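PDB 4WWM: uncharacterized protein from Sulfolobus solfataricus, which is an archaeal Urm1-type ubiquitin-like protein, probably attached to other proteins as a modifier linked to the proteasome pathway and perhaps involved in tRNA sulfur transfer. Local coordinates for residues Ser12-Arg17 and Val31-Lys36; His38-Glu43 and Ser49-Leu54. All coordinates share one frame; numbering follows the deposited sequence. Where two conformers were deposited one is given.

Interaction 1: Ser12-Arg17 and Val31-Lys36; sequences SQFNFR and VKIDSK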
ATOM      1  N   SER A  12       7.753   2.451 -11.402  1.00 15.06           N
ATOM      2  CA  SER A  12       9.039   2.040 -11.952  1.00 17.94           C
ATOM      3  C   SER A  12       9.936   1.449 -10.868  1.00 15.32           C
ATOM      4  O   SER A  12      10.715   0.543 -11.134  1.00 16.16           O
ATOM      5  CB  SER A  12       9.740   3.217 -12.633  1.00 22.24           C
ATOM      6  OG  SER A  12      10.174   4.169 -11.683  1.00 24.97           O
ATOM      7  N   GLN A  13       9.815   1.955  -9.644  1.00 12.76           N
ATOM      8  CA  GLN A  13      10.652   1.492  -8.542  1.00 13.39           C
ATOM      9  C   GLN A  13      10.327   0.055  -8.131  1.00 13.03           C
ATOM     10  O   GLN A  13      11.223  -0.710  -7.772  1.00 13.88           O
ATOM     11  CB  GLN A  13      10.509   2.433  -7.343  1.00 13.99           C
ATOM     12  CG  GLN A  13      11.154   3.792  -7.574  1.00 15.16           C
ATOM     13  CD  GLN A  13      10.967   4.739  -6.407  1.00 16.23           C
ATOM     14  OE1 GLN A  13      10.256   4.431  -5.449  1.00 18.31           O
ATOM     15  NE2 GLN A  13      11.607   5.900  -6.480  1.00 18.73           N
ATOM     16  N   PHE A  14       9.047  -0.306  -8.182  1.00 13.03           N
ATOM     17  CA  PHE A  14       8.617  -1.672  -7.882  1.00 12.33           C
ATOM     18  C   PHE A  14       8.611  -2.559  -9.126  1.00 12.38           C
ATOM     19  O   PHE A  14       8.662  -3.782  -9.016  1.00 13.48           O
ATOM     20  CB  PHE A  14       7.221  -1.670  -7.259  1.00 13.67           C
ATOM     21  CG  PHE A  14       7.217  -1.420  -5.780  1.00 12.50           C
ATOM     22  CD1 PHE A  14       7.370  -2.467  -4.890  1.00 18.21           C
ATOM     23  CD2 PHE A  14       7.057  -0.139  -5.281  1.00 12.66           C
ATOM     24  CE1 PHE A  14       7.364  -2.241  -3.527  1.00 17.83           C
ATOM     25  CE2 PHE A  14       7.050   0.092  -3.922  1.00 15.97           C
ATOM     26  CZ  PHE A  14       7.204  -0.961  -3.043  1.00 14.21           C
ATOM     27  N   ASN A  15       8.526  -1.929 -10.295  1.00 18.22           N
ATOM     28  CA  ASN A  15       8.499  -2.617 -11.591  1.00 19.72           C
ATOM     29  C   ASN A  15       7.170  -3.323 -11.874  1.00 19.02           C
ATOM     30  O   ASN A  15       7.125  -4.301 -12.622  1.00 20.28           O
ATOM     31  CB  ASN A  15       9.644  -3.628 -11.692  1.00 20.92           C
ATOM     32  CG  ASN A  15      10.015  -3.955 -13.132  1.00 23.79           C
ATOM     33  OD1 ASN A  15       9.937  -3.103 -14.018  1.00 25.36           O
ATOM     34  ND2 ASN A  15      10.417  -5.196 -13.368  1.00 25.10           N
ATOM     35  N   PHE A  16       6.094  -2.824 -11.275  1.00 17.49           N
ATOM     36  CA  PHE A  16       4.744  -3.223 -11.659  1.00 17.27           C
ATOM     37  C   PHE A  16       3.787  -2.094 -11.301  1.00 18.52           C
ATOM     38  O   PHE A  16       4.169  -1.159 -10.597  1.00 16.91           O
ATOM     39  CB  PHE A  16       4.329  -4.541 -10.988  1.00 15.94           C
ATOM     40  CG  PHE A  16       4.172  -4.455  -9.494  1.00 14.03           C
ATOM     41  CD1 PHE A  16       2.978  -4.042  -8.930  1.00 13.08           C
ATOM     42  CD2 PHE A  16       5.211  -4.812  -8.653  1.00 13.81           C
ATOM     43  CE1 PHE A  16       2.827  -3.971  -7.560  1.00 14.74           C
ATOM     44  CE2 PHE A  16       5.064  -4.744  -7.279  1.00 12.84           C
ATOM     45  CZ  PHE A  16       3.872  -4.322  -6.734  1.00 12.03           C
ATOM     46  N   ARG A  17       2.557  -2.169 -11.801  1.00 17.22           N
ATOM     47  CA  ARG A  17       1.579  -1.102 -11.595  1.00 17.49           C
ATOM     48  C   ARG A  17       0.439  -1.550 -10.686  1.00 15.93           C
ATOM     49  O   ARG A  17      -0.001  -0.799  -9.816  1.00 15.57           O
ATOM     50  CB  ARG A  17       1.016  -0.633 -12.938  1.00 24.41           C
ATOM     51  CG  ARG A  17       0.083   0.563 -12.827  1.00 28.69           C
ATOM     52  CD  ARG A  17      -0.367   1.048 -14.196  1.00 42.09           C
ATOM     53  NE  ARG A  17      -1.331   2.141 -14.102  1.00 63.05           N
ATOM     54  CZ  ARG A  17      -1.871   2.760 -15.149  1.00 69.96           C
ATOM     55  NH1 ARG A  17      -1.546   2.399 -16.384  1.00 62.06           N
ATOM     56  NH2 ARG A  17      -2.739   3.744 -14.960  1.00 72.04           N
ATOM     57  N   VAL A  31       3.583  -5.149   3.788  1.00 19.71           N
ATOM     58  CA  VAL A  31       4.773  -5.959   4.022  1.00 15.17           C
ATOM     59  C   VAL A  31       4.987  -6.939   2.869  1.00 19.77           C
ATOM     60  O   VAL A  31       6.124  -7.188   2.468  1.00 16.39           O
ATOM     61  CB  VAL A  31       4.685  -6.730   5.360  1.00 16.72           C
ATOM     62  CG1 VAL A  31       5.765  -7.809   5.453  1.00 19.77           C
ATOM     63  CG2 VAL A  31       4.817  -5.771   6.531  1.00 16.75           C
ATOM     64  N   LYS A  32       3.901  -7.494   2.336  1.00 20.26           N
ATOM     65  CA  LYS A  32       4.005  -8.427   1.218  1.00 18.70           C
ATOM     66  C   LYS A  32       4.490  -7.715  -0.042  1.00 21.87           C
ATOM     67  O   LYS A  32       5.281  -8.261  -0.807  1.00 20.28           O
ATOM     68  CB  LYS A  32       2.662  -9.109   0.946  1.00 21.89           C
ATOM     69  CG  LYS A  32       2.689 -10.040  -0.270  1.00 41.96           C
ATOM     70  CD  LYS A  32       1.427 -10.884  -0.385  1.00 33.60           C
ATOM     71  CE  LYS A  32       1.361 -11.954   0.694  1.00 36.74           C
ATOM     72  NZ  LYS A  32       0.117 -12.770   0.602  1.00 38.36           N
ATOM     73  N   ILE A  33       4.003  -6.497  -0.250  1.00 20.76           N
ATOM     74  CA  ILE A  33       4.418  -5.681  -1.382  1.00 19.98           C
ATOM     75  C   ILE A  33       5.873  -5.234  -1.222  1.00 19.96           C
ATOM     76  O   ILE A  33       6.664  -5.301  -2.167  1.00 20.03           O
ATOM     77  CB  ILE A  33       3.501  -4.438  -1.529  1.00 26.33           C
ATOM     78  CG1 ILE A  33       2.068  -4.860  -1.872  1.00 26.60           C
ATOM     79  CG2 ILE A  33       4.026  -3.474  -2.585  1.00 31.69           C
ATOM     80  CD1 ILE A  33       1.918  -5.601  -3.190  1.00 24.24           C
ATOM     81  N   ASP A  34       6.216  -4.794  -0.015  1.00 25.54           N
ATOM     82  CA  ASP A  34       7.491  -4.132   0.249  1.00 28.20           C
ATOM     83  C   ASP A  34       8.545  -5.090   0.803  1.00 32.24           C
ATOM     84  O   ASP A  34       9.590  -4.656   1.298  1.00 33.96           O
ATOM     85  CB  ASP A  34       7.269  -2.984   1.236  1.00 22.79           C
ATOM     86  CG  ASP A  34       8.367  -1.942   1.188  1.00 22.73           C
ATOM     87  OD1 ASP A  34       8.824  -1.601   0.079  1.00 24.82           O
ATOM     88  OD2 ASP A  34       8.759  -1.449   2.266  1.00 26.19           O
ATOM     89  N   SER A  35       8.265  -6.387   0.699  1.00 27.23           N
ATOM     90  CA  SER A  35       9.012  -7.428   1.408  1.00 50.09           C
ATOM     91  C   SER A  35      10.533  -7.256   1.381  1.00 45.44           C
ATOM     92  O   SER A  35      11.140  -6.945   2.404  1.00 41.00           O
ATOM     93  CB  SER A  35       8.648  -8.799   0.830  1.00 56.19           C
ATOM     94  OG  SER A  35       9.255  -9.842   1.572  1.00 44.40           O
ATOM     95  N   LYS A  36      11.143  -7.452   0.217  1.00 31.05           N
ATOM     96  CA  LYS A  36      12.602  -7.474   0.124  1.00 41.55           C
ATOM     97  C   LYS A  36      13.172  -6.161  -0.396  1.00 29.08           C
ATOM     98  O   LYS A  36      14.366  -6.066  -0.684  1.00 33.03           O
ATOM     99  CB  LYS A  36      13.053  -8.628  -0.775  1.00 60.04           C
ATOM    100  CG  LYS A  36      12.714 -10.002  -0.217  1.00 70.76           C
ATOM    101  CD  LYS A  36      13.257 -11.126  -1.085  1.00 73.76           C
ATOM    102  CE  LYS A  36      12.984 -12.485  -0.455  1.00 83.65           C
ATOM    103  NZ  LYS A  36      13.479 -13.615  -1.291  1.00 86.36           N
TER
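The Phe14 ring overlaps the last turn of helix 26-33 with its outer corner, CE1 lying 3.7 Å from CG2 of Ile33. This is part of the core of a beta-grasp, the ubiquitin fold, where the end of helix 10-14 meets the end of the longer helix 26-33. The two side chains cross at about a right angle. In Ile33 the CG2 methyl stands anti to the backbone N, which brings that branch to the two phenylalanines. The same ring has the carbonyl oxygen of Ile33 at its edge, near the ring plane, 3.4 Å from Phe14 CE1, so a polarised aromatic C-H can face it. Phe16 reaches the same methyl from its own edge, its CZ 4.2 Å from Ile33 CG2; both Phe14 and Phe16 also pack on Leu6 of strand 3-6. With an alanine here in place of the Phe14 ring, the side of Ile33 CG2 would probably be left with a gap and the Asp34 carboxylate would lose some of its apolar cover. That carboxylate is buried but well satisfied: OD1 accepts hydrogen bonds from the backbone N-H of Leu39 and of Ile40, and OD2 one from that of Leu41. Asp34 OD1 comes to Phe14 CZ obliquely, at 3.6 Å, the carboxylate and ring planes standing 54° apart.

Interaction 2: His38-Glu43 and Ser49-Leu54; sequences HLILNE and SGILIL
Ile40 and Ile51 mark the nearest approach of the two backbones, with their CA atoms 7.1 Å apart, too far for a strand pair, and each segment has its backbone partners in other residues: Ile40 pairs with Lys48, while Gly50 and Leu52 pair with Ile79 and Ile77. What bridges the interval is one side chain. Ile51, whose CB points toward the loop, carries its chain straight out (chi2 173°) and sets the terminal CD1 methyl against the base of Ile40. CD1 of Ile51 lies 3.4 Å from Ile40 CB, tighter than usual for two carbons, and equally close to Ile40 CA, so the methyl presses on the root of the residue and not on its far end. The CG2 branch of Ile40 completes this surface, 3.6 Å from Ile51 CD1. Ile40 is buried in the core of the beta-grasp, the ubiquitin fold, and Ile51 closes over it, with the loop that follows helix 26-33 packing against the start of strand 51-55. The first torsion of Ile40 (chi1 60°) puts CG1 between the backbone N and the carbonyl carbon and turns it away from Ile51, while CG2 stays beside the N and next to the methyl. The two side chains cross at about a right angle. Ile76 of strand 73-78 touches both isoleucines, and Leu30 of helix 26-33 and Phe14 of helix 10-14 pack on Ile40 as well. At the margin, the carbonyl oxygen of Leu39 is 4.3 Å from Ile51 CD1; that oxygen also receives a weak hydrogen bond from Lys48 NZ, which bonds more firmly to the carbonyl of His38.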
ATOM      1  N   HIS A  38      11.935  -2.682   0.836  1.00 20.39           N
ATOM      2  CA  HIS A  38      11.927  -1.613   1.835  1.00 18.42           C
ATOM      3  C   HIS A  38      11.868  -0.243   1.169  1.00 16.12           C
ATOM      4  O   HIS A  38      12.618   0.667   1.524  1.00 14.26           O
ATOM      5  CB  HIS A  38      13.157  -1.706   2.743  1.00 22.63           C
ATOM      6  CG  HIS A  38      13.227  -2.975   3.531  1.00 36.68           C
ATOM      7  ND1 HIS A  38      12.653  -3.106   4.778  1.00 48.82           N
ATOM      8  CD2 HIS A  38      13.796  -4.171   3.252  1.00 51.50           C
ATOM      9  CE1 HIS A  38      12.871  -4.327   5.233  1.00 59.10           C
ATOM     10  NE2 HIS A  38      13.563  -4.993   4.325  1.00 58.93           N
ATOM     11  N   LEU A  39      10.963  -0.106   0.205  1.00 21.12           N
ATOM     12  CA  LEU A  39      10.790   1.144  -0.520  1.00 20.09           C
ATOM     13  C   LEU A  39       9.763   2.058   0.151  1.00 19.37           C
ATOM     14  O   LEU A  39       9.936   3.275   0.161  1.00 19.97           O
ATOM     15  CB  LEU A  39      10.376   0.860  -1.968  1.00 18.38           C
ATOM     16  CG  LEU A  39      11.473   0.286  -2.871  1.00 19.81           C
ATOM     17  CD1 LEU A  39      10.877  -0.232  -4.171  1.00 18.95           C
ATOM     18  CD2 LEU A  39      12.540   1.330  -3.158  1.00 21.60           C
ATOM     19  N   ILE A  40       8.705   1.476   0.713  1.00 18.71           N
ATOM     20  CA  ILE A  40       7.623   2.268   1.298  1.00 18.63           C
ATOM     21  C   ILE A  40       7.514   2.102   2.815  1.00 20.62           C
ATOM     22  O   ILE A  40       6.840   2.890   3.474  1.00 23.67           O
ATOM     23  CB  ILE A  40       6.266   1.920   0.650  1.00 16.86           C
ATOM     24  CG1 ILE A  40       5.930   0.441   0.850  1.00 16.95           C
ATOM     25  CG2 ILE A  40       6.303   2.265  -0.834  1.00 18.66           C
ATOM     26  CD1 ILE A  40       4.557   0.054   0.337  1.00 17.98           C
ATOM     27  N   LEU A  41       8.182   1.090   3.363  1.00 21.66           N
ATOM     28  CA  LEU A  41       8.212   0.884   4.811  1.00 23.85           C
ATOM     29  C   LEU A  41       9.620   1.049   5.377  1.00 25.68           C
ATOM     30  O   LEU A  41      10.594   0.554   4.808  1.00 25.69           O
ATOM     31  CB  LEU A  41       7.686  -0.508   5.175  1.00 24.27           C
ATOM     32  CG  LEU A  41       6.250  -0.865   4.785  1.00 23.30           C
ATOM     33  CD1 LEU A  41       5.917  -2.245   5.320  1.00 24.76           C
ATOM     34  CD2 LEU A  41       5.254   0.168   5.290  1.00 24.00           C
ATOM     35  N   ASN A  42       9.714   1.747   6.506  1.00 27.69           N
ATOM     36  CA  ASN A  42      10.947   1.780   7.285  1.00 29.96           C
ATOM     37  C   ASN A  42      11.203   0.394   7.862  1.00 33.09           C
ATOM     38  O   ASN A  42      10.370  -0.503   7.720  1.00 32.89           O
ATOM     39  CB  ASN A  42      10.863   2.818   8.410  1.00 36.30           C
ATOM     40  CG  ASN A  42      10.879   4.248   7.898  1.00 44.25           C
ATOM     41  OD1 ASN A  42      11.863   4.698   7.310  1.00 42.08           O
ATOM     42  ND2 ASN A  42       9.796   4.979   8.148  1.00 58.64           N
ATOM     43  N   GLU A  43      12.342   0.213   8.520  1.00 35.58           N
ATOM     44  CA  GLU A  43      12.669  -1.070   9.132  0.51 49.66           C
ATOM     45  C   GLU A  43      11.665  -1.412  10.231  1.00 44.98           C
ATOM     46  O   GLU A  43      11.456  -2.582  10.552  1.00 46.52           O
ATOM     47  CB  GLU A  43      14.089  -1.050   9.698  0.51 56.83           C
ATOM     48  CG  GLU A  43      14.528  -2.368  10.324  0.51 61.28           C
ATOM     49  CD  GLU A  43      14.397  -3.539   9.367  0.51 65.22           C
ATOM     50  OE1 GLU A  43      14.734  -3.376   8.175  0.51 59.51           O
ATOM     51  OE2 GLU A  43      13.951  -4.621   9.806  0.51 73.82           O
ATOM     52  N   SER A  49       7.613   8.816   4.972  1.00 29.92           N
ATOM     53  CA  SER A  49       6.966  10.081   4.662  1.00 35.61           C
ATOM     54  C   SER A  49       6.853  10.223   3.149  1.00 30.63           C
ATOM     55  O   SER A  49       7.597   9.591   2.398  1.00 33.06           O
ATOM     56  CB  SER A  49       7.742  11.256   5.258  1.00 39.67           C
ATOM     57  OG  SER A  49       9.006  11.401   4.640  1.00 38.29           O
ATOM     58  N   GLY A  50       5.908  11.041   2.705  1.00 32.47           N
ATOM     59  CA  GLY A  50       5.709  11.263   1.288  1.00 29.76           C
ATOM     60  C   GLY A  50       4.980  10.116   0.617  1.00 28.27           C
ATOM     61  O   GLY A  50       4.935  10.051  -0.608  1.00 29.68           O
ATOM     62  N   ILE A  51       4.423   9.209   1.418  1.00 22.23           N
ATOM     63  CA  ILE A  51       3.580   8.131   0.905  1.00 20.55           C
ATOM     64  C   ILE A  51       2.194   8.195   1.527  1.00 22.04           C
ATOM     65  O   ILE A  51       2.048   8.187   2.749  1.00 25.88           O
ATOM     66  CB  ILE A  51       4.176   6.740   1.183  1.00 22.53           C
ATOM     67  CG1 ILE A  51       5.566   6.621   0.557  1.00 22.82           C
ATOM     68  CG2 ILE A  51       3.249   5.646   0.634  1.00 20.28           C
ATOM     69  CD1 ILE A  51       6.288   5.358   0.930  1.00 34.07           C
ATOM     70  N   LEU A  52       1.181   8.244   0.670  1.00 25.25           N
ATOM     71  CA  LEU A  52      -0.209   8.222   1.104  1.00 21.42           C
ATOM     72  C   LEU A  52      -0.863   6.940   0.626  1.00 20.54           C
ATOM     73  O   LEU A  52      -0.479   6.395  -0.412  1.00 23.02           O
ATOM     74  CB  LEU A  52      -0.959   9.434   0.559  1.00 22.91           C
ATOM     75  CG  LEU A  52      -0.321  10.785   0.876  1.00 29.66           C
ATOM     76  CD1 LEU A  52      -1.100  11.887   0.199  1.00 37.18           C
ATOM     77  CD2 LEU A  52      -0.256  11.016   2.378  1.00 29.82           C
ATOM     78  N   ILE A  53      -1.842   6.461   1.385  1.00 18.96           N
ATOM     79  CA  ILE A  53      -2.586   5.270   0.999  1.00 18.01           C
ATOM     80  C   ILE A  53      -4.076   5.567   0.982  1.00 18.96           C
ATOM     81  O   ILE A  53      -4.637   6.056   1.965  1.00 22.86           O
ATOM     82  CB  ILE A  53      -2.308   4.085   1.942  1.00 19.79           C
ATOM     83  CG1 ILE A  53      -0.807   3.785   1.981  1.00 23.81           C
ATOM     84  CG2 ILE A  53      -3.093   2.853   1.491  1.00 23.29           C
ATOM     85  CD1 ILE A  53      -0.435   2.626   2.880  1.00 27.81           C
ATOM     86  N   LEU A  54      -4.703   5.273  -0.151  1.00 21.10           N
ATOM     87  CA  LEU A  54      -6.147   5.358  -0.279  1.00 19.30           C
ATOM     88  C   LEU A  54      -6.729   3.954  -0.296  1.00 24.82           C
ATOM     89  O   LEU A  54      -6.199   3.061  -0.956  1.00 22.29           O
ATOM     90  CB  LEU A  54      -6.545   6.109  -1.551  1.00 20.66           C
ATOM     91  CG  LEU A  54      -6.049   7.550  -1.681  1.00 21.03           C
ATOM     92  CD1 LEU A  54      -6.542   8.160  -2.985  1.00 23.03           C
ATOM     93  CD2 LEU A  54      -6.488   8.392  -0.493  1.00 25.60           C
TER

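From the N terminus, strand 3-6 leads into helix 10-14, and interaction 1 then closes a loop holding strand 18-20 and most of helix 26-33, bringing the ends of the two helices together. The chain continues through a turn into 38-43, and interaction 2 closes a second, shorter loop, with residues 44-48 between its segments, on the start of strand 51-55. The two contacts follow in series, neither nested nor crossed. They meet at the loop after helix 26-33: Asp34 holds the 39-41 backbone by its carboxylate, and Phe14 packs on Leu39. Both helix ends are thereby joined through this loop to the sheet.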